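Local structure of erythrocyte binding antigen 140 (Plasmodium falciparum, 4GF2) at residues Ala46-Ser51 and Asp113-Tyr118; Phe12-Lys17 and Gln42-Asn47. The protein probably binds a receptor on the host erythrocyte surface through its tandem Duffy-binding-like domains, as an adhesin used by the parasite in red-cell invasion. The protein carries 3 engineered substitutions. All blocks are in the same frame, centred on the assembly; numbering follows the deposited sequence.

Interaction 1 of 2, residues Ala46-Ser51 and Asp113-Tyr118; sequences ANFLNS and DRVKGY
The Tyr118 ring turns its edge to the backbone of 46-51, with Ser51 O in the ring plane and Phe48 O close to it, while the Phe48 ring packs edge-to-face with Phe63 of helix 56-78. The pair illustrates how the chain leaving a short helix can be held by one backbone carbonyl, with a second carbonyl packed along the ring edge. The tyrosine CG lies anti to the backbone N (chi1 -174°), which carries the ring out of helix 110-127 and across to the chain leaving helix 46-49. There Tyr118 OH donates to Ser51 O at 3.0 Å, approaching in the carbonyl plane on a lone pair with a C=O...donor angle of 139°. Along the same edge, Tyr118 CE2 comes within 3.4 Å of Phe48 O. Ser51 OG is bonded to Leu53 N, so it is the backbone of Ser51 that serves the tyrosine.

One turn back, Val115 divides its two methyls between neighbouring residues. CG1, anti to the backbone N, packs on Phe48, 3.8 Å from both Phe48 CB and Phe48 CD2, the two side chains crossing at about a right angle. Val115 CG2 lies 3.8 Å from Leu49 CG and meets that leucine obliquely. The end of Leu49 also reaches the aliphatic part of Arg114, with Leu49 CD2 4.3 Å from Arg114 CG. Apolar packing thus joins a short, weakly bonded helix to helix 110-127 and the tyrosine hydroxyl holds the chain just beyond it, an interhelical contact within the largely helical first Duffy-binding-like domain.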
ATOM      1  N   ALA A  46       0.761   3.511  44.255  1.00 52.48           N
ATOM      2  CA  ALA A  46       0.233   4.762  44.788  1.00 54.40           C
ATOM      3  C   ALA A  46       0.222   4.778  46.313  1.00 56.80           C
ATOM      4  O   ALA A  46       0.485   5.810  46.931  1.00 61.36           O
ATOM      5  CB  ALA A  46      -1.173   5.001  44.259  1.00 53.16           C
ATOM      6  N   ASN A  47      -0.082   3.638  46.922  1.00 54.12           N
ATOM      7  CA  ASN A  47      -0.229   3.579  48.373  1.00 56.72           C
ATOM      8  C   ASN A  47       1.020   4.027  49.117  1.00 59.72           C
ATOM      9  O   ASN A  47       0.928   4.570  50.217  1.00 64.37           O
ATOM     10  CB  ASN A  47      -0.644   2.178  48.817  1.00 55.41           C
ATOM     11  CG  ASN A  47      -2.022   1.806  48.321  1.00 55.68           C
ATOM     12  OD1 ASN A  47      -3.027   2.329  48.807  1.00 57.95           O
ATOM     13  ND2 ASN A  47      -2.082   0.907  47.344  1.00 53.98           N
ATOM     14  N   PHE A  48       2.183   3.808  48.515  1.00 57.67           N
ATOM     15  CA  PHE A  48       3.436   4.276  49.097  1.00 61.04           C
ATOM     16  C   PHE A  48       3.411   5.791  49.314  1.00 67.32           C
ATOM     17  O   PHE A  48       3.987   6.296  50.277  1.00 72.94           O
ATOM     18  CB  PHE A  48       4.617   3.909  48.199  1.00 58.18           C
ATOM     19  CG  PHE A  48       5.003   2.462  48.266  1.00 54.87           C
ATOM     20  CD1 PHE A  48       5.522   1.925  49.434  1.00 56.30           C
ATOM     21  CD2 PHE A  48       4.863   1.641  47.159  1.00 50.85           C
ATOM     22  CE1 PHE A  48       5.884   0.593  49.501  1.00 54.14           C
ATOM     23  CE2 PHE A  48       5.224   0.309  47.221  1.00 48.42           C
ATOM     24  CZ  PHE A  48       5.738  -0.217  48.393  1.00 50.10           C
ATOM     25  N   LEU A  49       2.741   6.508  48.418  1.00 66.45           N
ATOM     26  CA  LEU A  49       2.702   7.968  48.477  1.00 69.73           C
ATOM     27  C   LEU A  49       1.666   8.492  49.464  1.00 72.27           C
ATOM     28  O   LEU A  49       1.679   9.669  49.814  1.00 77.01           O
ATOM     29  CB  LEU A  49       2.420   8.542  47.090  1.00 69.45           C
ATOM     30  CG  LEU A  49       3.504   8.275  46.048  1.00 67.68           C
ATOM     31  CD1 LEU A  49       2.990   8.577  44.649  1.00 68.62           C
ATOM     32  CD2 LEU A  49       4.746   9.101  46.351  1.00 69.13           C
ATOM     33  N   ASN A  50       0.766   7.622  49.912  1.00 69.37           N
ATOM     34  CA  ASN A  50      -0.265   8.027  50.859  1.00 71.78           C
ATOM     35  C   ASN A  50       0.134   7.764  52.306  1.00 72.12           C
ATOM     36  O   ASN A  50      -0.661   7.967  53.222  1.00 75.01           O
ATOM     37  CB  ASN A  50      -1.575   7.306  50.550  1.00 71.03           C
ATOM     38  CG  ASN A  50      -2.116   7.647  49.179  1.00 69.97           C
ATOM     39  OD1 ASN A  50      -1.950   8.765  48.693  1.00 71.48           O
ATOM     40  ND2 ASN A  50      -2.763   6.679  48.543  1.00 66.95           N
ATOM     41  N   SER A  51       1.366   7.310  52.509  1.00 69.77           N
ATOM     42  CA  SER A  51       1.851   7.015  53.849  1.00 73.30           C
ATOM     43  C   SER A  51       3.130   7.786  54.148  1.00 76.98           C
ATOM     44  O   SER A  51       3.944   8.032  53.259  1.00 74.94           O
ATOM     45  CB  SER A  51       2.100   5.513  54.005  1.00 71.57           C
ATOM     46  OG  SER A  51       2.656   5.215  55.275  1.00 75.93           O
ATOM     47  N   ASP A 113       9.074   7.023  39.253  1.00 60.70           N
ATOM     48  CA  ASP A 113      10.239   7.677  39.830  1.00 64.29           C
ATOM     49  C   ASP A 113       9.869   8.435  41.101  1.00 62.53           C
ATOM     50  O   ASP A 113      10.683   8.576  42.010  1.00 62.73           O
ATOM     51  CB  ASP A 113      10.903   8.593  38.804  1.00 71.90           C
ATOM     52  CG  ASP A 113      11.603   7.813  37.710  1.00 74.39           C
ATOM     53  OD1 ASP A 113      11.788   6.589  37.887  1.00 72.82           O
ATOM     54  OD2 ASP A 113      11.975   8.416  36.682  1.00 78.19           O
ATOM     55  N   ARG A 114       8.628   8.898  41.166  1.00 61.01           N
ATOM     56  CA  ARG A 114       8.129   9.586  42.347  1.00 62.40           C
ATOM     57  C   ARG A 114       8.207   8.652  43.563  1.00 62.03           C
ATOM     58  O   ARG A 114       8.704   9.034  44.620  1.00 65.73           O
ATOM     59  CB  ARG A 114       6.692  10.043  42.097  1.00 62.46           C
ATOM     60  CG  ARG A 114       6.238  11.226  42.928  1.00 69.97           C
ATOM     61  CD  ARG A 114       4.946  11.813  42.364  1.00 77.81           C
ATOM     62  NE  ARG A 114       5.192  12.787  41.296  1.00 88.90           N
ATOM     63  CZ  ARG A 114       4.465  12.907  40.185  1.00 95.79           C
ATOM     64  NH1 ARG A 114       3.426  12.112  39.953  1.00 95.78           N
ATOM     65  NH2 ARG A 114       4.783  13.830  39.290  1.00100.96           N
ATOM     66  N   VAL A 115       7.726   7.422  43.401  1.00 59.00           N
ATOM     67  CA  VAL A 115       7.740   6.442  44.486  1.00 58.83           C
ATOM     68  C   VAL A 115       9.150   5.923  44.752  1.00 60.01           C
ATOM     69  O   VAL A 115       9.562   5.782  45.905  1.00 62.11           O
ATOM     70  CB  VAL A 115       6.830   5.240  44.173  1.00 56.38           C
ATOM     71  CG1 VAL A 115       6.955   4.183  45.258  1.00 55.22           C
ATOM     72  CG2 VAL A 115       5.390   5.691  44.034  1.00 56.25           C
ATOM     73  N   LYS A 116       9.879   5.625  43.683  1.00 60.30           N
ATOM     74  CA  LYS A 116      11.259   5.168  43.797  1.00 62.20           C
ATOM     75  C   LYS A 116      12.101   6.155  44.615  1.00 63.56           C
ATOM     76  O   LYS A 116      12.764   5.770  45.580  1.00 66.02           O
ATOM     77  CB  LYS A 116      11.866   4.989  42.404  1.00 67.52           C
ATOM     78  CG  LYS A 116      13.362   4.724  42.406  1.00 74.98           C
ATOM     79  CD  LYS A 116      14.020   5.261  41.144  1.00 82.69           C
ATOM     80  CE  LYS A 116      15.532   5.344  41.297  1.00 88.18           C
ATOM     81  NZ  LYS A 116      16.189   5.896  40.082  1.00 91.56           N
ATOM     82  N   GLY A 117      12.074   7.425  44.223  1.00 62.77           N
ATOM     83  CA  GLY A 117      12.822   8.457  44.921  1.00 63.75           C
ATOM     84  C   GLY A 117      12.404   8.601  46.373  1.00 63.14           C
ATOM     85  O   GLY A 117      13.234   8.832  47.254  1.00 66.52           O
ATOM     86  N   TYR A 118      11.108   8.470  46.622  1.00 61.04           N
ATOM     87  CA  TYR A 118      10.573   8.560  47.973  1.00 62.99           C
ATOM     88  C   TYR A 118      11.046   7.382  48.824  1.00 62.64           C
ATOM     89  O   TYR A 118      11.482   7.563  49.962  1.00 66.69           O
ATOM     90  CB  TYR A 118       9.046   8.593  47.923  1.00 61.48           C
ATOM     91  CG  TYR A 118       8.384   8.840  49.258  1.00 62.22           C
ATOM     92  CD1 TYR A 118       8.782   9.895  50.070  1.00 66.47           C
ATOM     93  CD2 TYR A 118       7.346   8.030  49.698  1.00 59.17           C
ATOM     94  CE1 TYR A 118       8.171  10.128  51.290  1.00 68.54           C
ATOM     95  CE2 TYR A 118       6.731   8.254  50.916  1.00 60.98           C
ATOM     96  CZ  TYR A 118       7.147   9.304  51.707  1.00 66.66           C
ATOM     97  OH  TYR A 118       6.533   9.528  52.916  1.00 70.59           O
TER

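Interaction 2 of 2, residues Phe12-Lys17 and Gln42-Asn47; sequences FACGIK and QLCIAN
Ala13, in the last turn of helix 4-14, opens the contact by lying against the start of helix 46-49. Its backbone O is 3.1 Å from Ala46 CB, and its methyl carbon, Ala13 CB, sits 3.6 Å from Asn47 OD1. Cys14 follows with the covalent link, Cys14 SG to Cys44 SG at 2.0 Å and a disulfide torsion of 71°. The two halves are built differently: the sulfur of Cys14 lies beside its backbone N, that of Cys44 anti to it. Asn47 ND2 packs at 3.7 Å from Cys14 SG. Beside the disulfide a water bridges the backbones, donating to Cys14 O at 3.2 Å and to Gln42 O at 2.7 Å; with further acceptors nearby, it cannot satisfy all of them at once.

Gly15 then breaks the helix with a positive phi of 88°, readily adopted by glycine, which has no side chain to meet the preceding carbonyl. Past Ile16, Lys17 and Gln42 run alongside each other in opposite directions, Lys17 CB lying 3.6 Å from Gln42 OE1, which accepts a bond from Arg18 N. The lysine is extended as far as CE and bends only at the last torsion (-63°). Lys17 NZ forms a salt bridge with Glu70 and also lies 2.6 Å from Gln42 O, where the angle is too poor for a hydrogen bond. Glu70 OE1 also accepts from Cys44 N, so helix 56-78 holds both sides. Leu73 of that helix touches Cys14 and Lys17, Leu43 reaches helix 83-101, and the hairpin of strands 23-27 and 33-37 occupies the chain between the two segments.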
ATOM      1  N   PHE A  12      -8.654   1.843  44.899  1.00 64.82           N
ATOM      2  CA  PHE A  12      -8.842   3.019  44.055  1.00 69.95           C
ATOM      3  C   PHE A  12      -7.606   3.910  44.013  1.00 66.50           C
ATOM      4  O   PHE A  12      -7.428   4.679  43.072  1.00 65.48           O
ATOM      5  CB  PHE A  12     -10.067   3.819  44.505  1.00 82.05           C
ATOM      6  CG  PHE A  12     -11.369   3.169  44.141  1.00 90.44           C
ATOM      7  CD1 PHE A  12     -11.782   3.116  42.822  1.00 92.03           C
ATOM      8  CD2 PHE A  12     -12.176   2.606  45.115  1.00 96.41           C
ATOM      9  CE1 PHE A  12     -12.976   2.515  42.477  1.00 95.56           C
ATOM     10  CE2 PHE A  12     -13.375   2.005  44.777  1.00 99.94           C
ATOM     11  CZ  PHE A  12     -13.774   1.959  43.456  1.00 99.23           C
ATOM     12  N   ALA A  13      -6.752   3.806  45.024  1.00 65.25           N
ATOM     13  CA  ALA A  13      -5.509   4.565  45.031  1.00 65.65           C
ATOM     14  C   ALA A  13      -4.704   4.241  43.773  1.00 63.25           C
ATOM     15  O   ALA A  13      -4.115   5.124  43.153  1.00 64.53           O
ATOM     16  CB  ALA A  13      -4.702   4.255  46.281  1.00 66.03           C
ATOM     17  N   CYS A  14      -4.690   2.967  43.394  1.00 59.83           N
ATOM     18  CA  CYS A  14      -3.998   2.539  42.184  1.00 56.01           C
ATOM     19  C   CYS A  14      -4.930   2.619  40.982  1.00 52.29           C
ATOM     20  O   CYS A  14      -4.509   2.965  39.879  1.00 49.81           O
ATOM     21  CB  CYS A  14      -3.465   1.115  42.346  1.00 54.92           C
ATOM     22  SG  CYS A  14      -2.173   0.948  43.600  1.00 48.31           S
ATOM     23  N   GLY A  15      -6.200   2.294  41.201  1.00 51.20           N
ATOM     24  CA  GLY A  15      -7.205   2.424  40.165  1.00 50.76           C
ATOM     25  C   GLY A  15      -7.341   1.206  39.274  1.00 49.18           C
ATOM     26  O   GLY A  15      -6.456   0.355  39.219  1.00 46.44           O
ATOM     27  N   ILE A  16      -8.469   1.126  38.575  1.00 52.58           N
ATOM     28  CA  ILE A  16      -8.724   0.048  37.630  1.00 53.95           C
ATOM     29  C   ILE A  16      -7.632   0.016  36.568  1.00 50.09           C
ATOM     30  O   ILE A  16      -7.109   1.055  36.173  1.00 49.79           O
ATOM     31  CB  ILE A  16     -10.087   0.217  36.932  1.00 61.48           C
ATOM     32  CG1 ILE A  16     -11.199   0.416  37.964  1.00 71.87           C
ATOM     33  CG2 ILE A  16     -10.391  -0.989  36.053  1.00 57.74           C
ATOM     34  CD1 ILE A  16     -11.819   1.804  37.934  1.00 80.39           C
ATOM     35  N   LYS A  17      -7.295  -1.182  36.104  1.00 46.73           N
ATOM     36  CA  LYS A  17      -6.256  -1.345  35.095  1.00 44.50           C
ATOM     37  C   LYS A  17      -6.850  -1.449  33.698  1.00 44.48           C
ATOM     38  O   LYS A  17      -7.973  -1.922  33.519  1.00 43.78           O
ATOM     39  CB  LYS A  17      -5.422  -2.589  35.398  1.00 43.09           C
ATOM     40  CG  LYS A  17      -4.647  -2.495  36.703  1.00 43.85           C
ATOM     41  CD  LYS A  17      -3.869  -3.765  36.993  1.00 44.37           C
ATOM     42  CE  LYS A  17      -3.060  -3.640  38.274  1.00 45.73           C
ATOM     43  NZ  LYS A  17      -2.013  -2.582  38.201  1.00 47.09           N
ATOM     44  N   GLN A  42       1.248   0.495  35.179  1.00 46.12           N
ATOM     45  CA  GLN A  42       0.120   0.562  36.105  1.00 44.80           C
ATOM     46  C   GLN A  42       0.342  -0.229  37.389  1.00 42.31           C
ATOM     47  O   GLN A  42      -0.586  -0.408  38.180  1.00 43.38           O
ATOM     48  CB  GLN A  42      -1.154   0.073  35.421  1.00 44.47           C
ATOM     49  CG  GLN A  42      -1.618   0.969  34.286  1.00 47.46           C
ATOM     50  CD  GLN A  42      -3.088   0.787  33.972  1.00 50.63           C
ATOM     51  OE1 GLN A  42      -3.500  -0.241  33.433  1.00 48.67           O
ATOM     52  NE2 GLN A  42      -3.890   1.783  34.317  1.00 55.22           N
ATOM     53  N   LEU A  43       1.566  -0.701  37.596  1.00 40.25           N
ATOM     54  CA  LEU A  43       1.907  -1.417  38.818  1.00 41.62           C
ATOM     55  C   LEU A  43       1.394  -0.640  40.024  1.00 44.97           C
ATOM     56  O   LEU A  43       1.548   0.578  40.094  1.00 47.41           O
ATOM     57  CB  LEU A  43       3.419  -1.604  38.917  1.00 42.84           C
ATOM     58  CG  LEU A  43       3.899  -2.561  40.013  1.00 44.93           C
ATOM     59  CD1 LEU A  43       3.557  -4.012  39.668  1.00 43.49           C
ATOM     60  CD2 LEU A  43       5.397  -2.400  40.258  1.00 48.74           C
ATOM     61  N   CYS A  44       0.780  -1.344  40.968  1.00 45.39           N
ATOM     62  CA  CYS A  44       0.136  -0.692  42.104  1.00 45.02           C
ATOM     63  C   CYS A  44       1.158  -0.179  43.115  1.00 43.69           C
ATOM     64  O   CYS A  44       1.700  -0.948  43.901  1.00 41.55           O
ATOM     65  CB  CYS A  44      -0.827  -1.659  42.789  1.00 44.66           C
ATOM     66  SG  CYS A  44      -1.687  -0.938  44.196  1.00 56.84           S
ATOM     67  N   ILE A  45       1.405   1.127  43.095  1.00 45.82           N
ATOM     68  CA  ILE A  45       2.404   1.731  43.971  1.00 48.91           C
ATOM     69  C   ILE A  45       1.923   3.009  44.662  1.00 52.39           C
ATOM     70  O   ILE A  45       2.593   3.525  45.553  1.00 54.66           O
ATOM     71  CB  ILE A  45       3.679   2.056  43.178  1.00 49.46           C
ATOM     72  CG1 ILE A  45       3.374   3.100  42.101  1.00 49.49           C
ATOM     73  CG2 ILE A  45       4.235   0.792  42.553  1.00 48.51           C
ATOM     74  CD1 ILE A  45       4.569   3.477  41.261  1.00 48.97           C
ATOM     75  N   ALA A  46       0.761   3.511  44.255  1.00 52.48           N
ATOM     76  CA  ALA A  46       0.233   4.762  44.788  1.00 54.40           C
ATOM     77  C   ALA A  46       0.222   4.778  46.313  1.00 56.80           C
ATOM     78  O   ALA A  46       0.485   5.810  46.931  1.00 61.36           O
ATOM     79  CB  ALA A  46      -1.173   5.001  44.259  1.00 53.16           C
ATOM     80  N   ASN A  47      -0.082   3.638  46.922  1.00 54.12           N
ATOM     81  CA  ASN A  47      -0.229   3.579  48.373  1.00 56.72           C
ATOM     82  C   ASN A  47       1.020   4.027  49.117  1.00 59.72           C
ATOM     83  O   ASN A  47       0.928   4.570  50.217  1.00 64.37           O
ATOM     84  CB  ASN A  47      -0.644   2.178  48.817  1.00 55.41           C
ATOM     85  CG  ASN A  47      -2.022   1.806  48.321  1.00 55.68           C
ATOM     86  OD1 ASN A  47      -3.027   2.329  48.807  1.00 57.95           O
ATOM     87  ND2 ASN A  47      -2.082   0.907  47.344  1.00 53.98           N
TER
HETATM   88  O   HOH W   1      -1.534   1.835  39.333  1.00 60.15           O

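In the fold
From the N terminus, helix 4-14 ends within the first half of interaction 2, which closes a loop containing the two-stranded hairpin 23-27/33-37, itself bridged by Cys25-Cys35, and helix 38-41. The chain then passes directly into interaction 1, whose loop takes in helices 56-78 and 83-101 before returning on helix 110-127. The loops follow one another, overlapping at Ala46 and Asn47 in helix 46-49, which thereby sits between the N-terminal helix and helix 110-127. The contacts also touch directly: Val115 CG2 packs 3.6 Å from Ile45 CD1, and Asn50 meets Ala13. A disulfide-based contact and a noncovalent one thus lie next to each other along the chain, their centres about 11 Å apart.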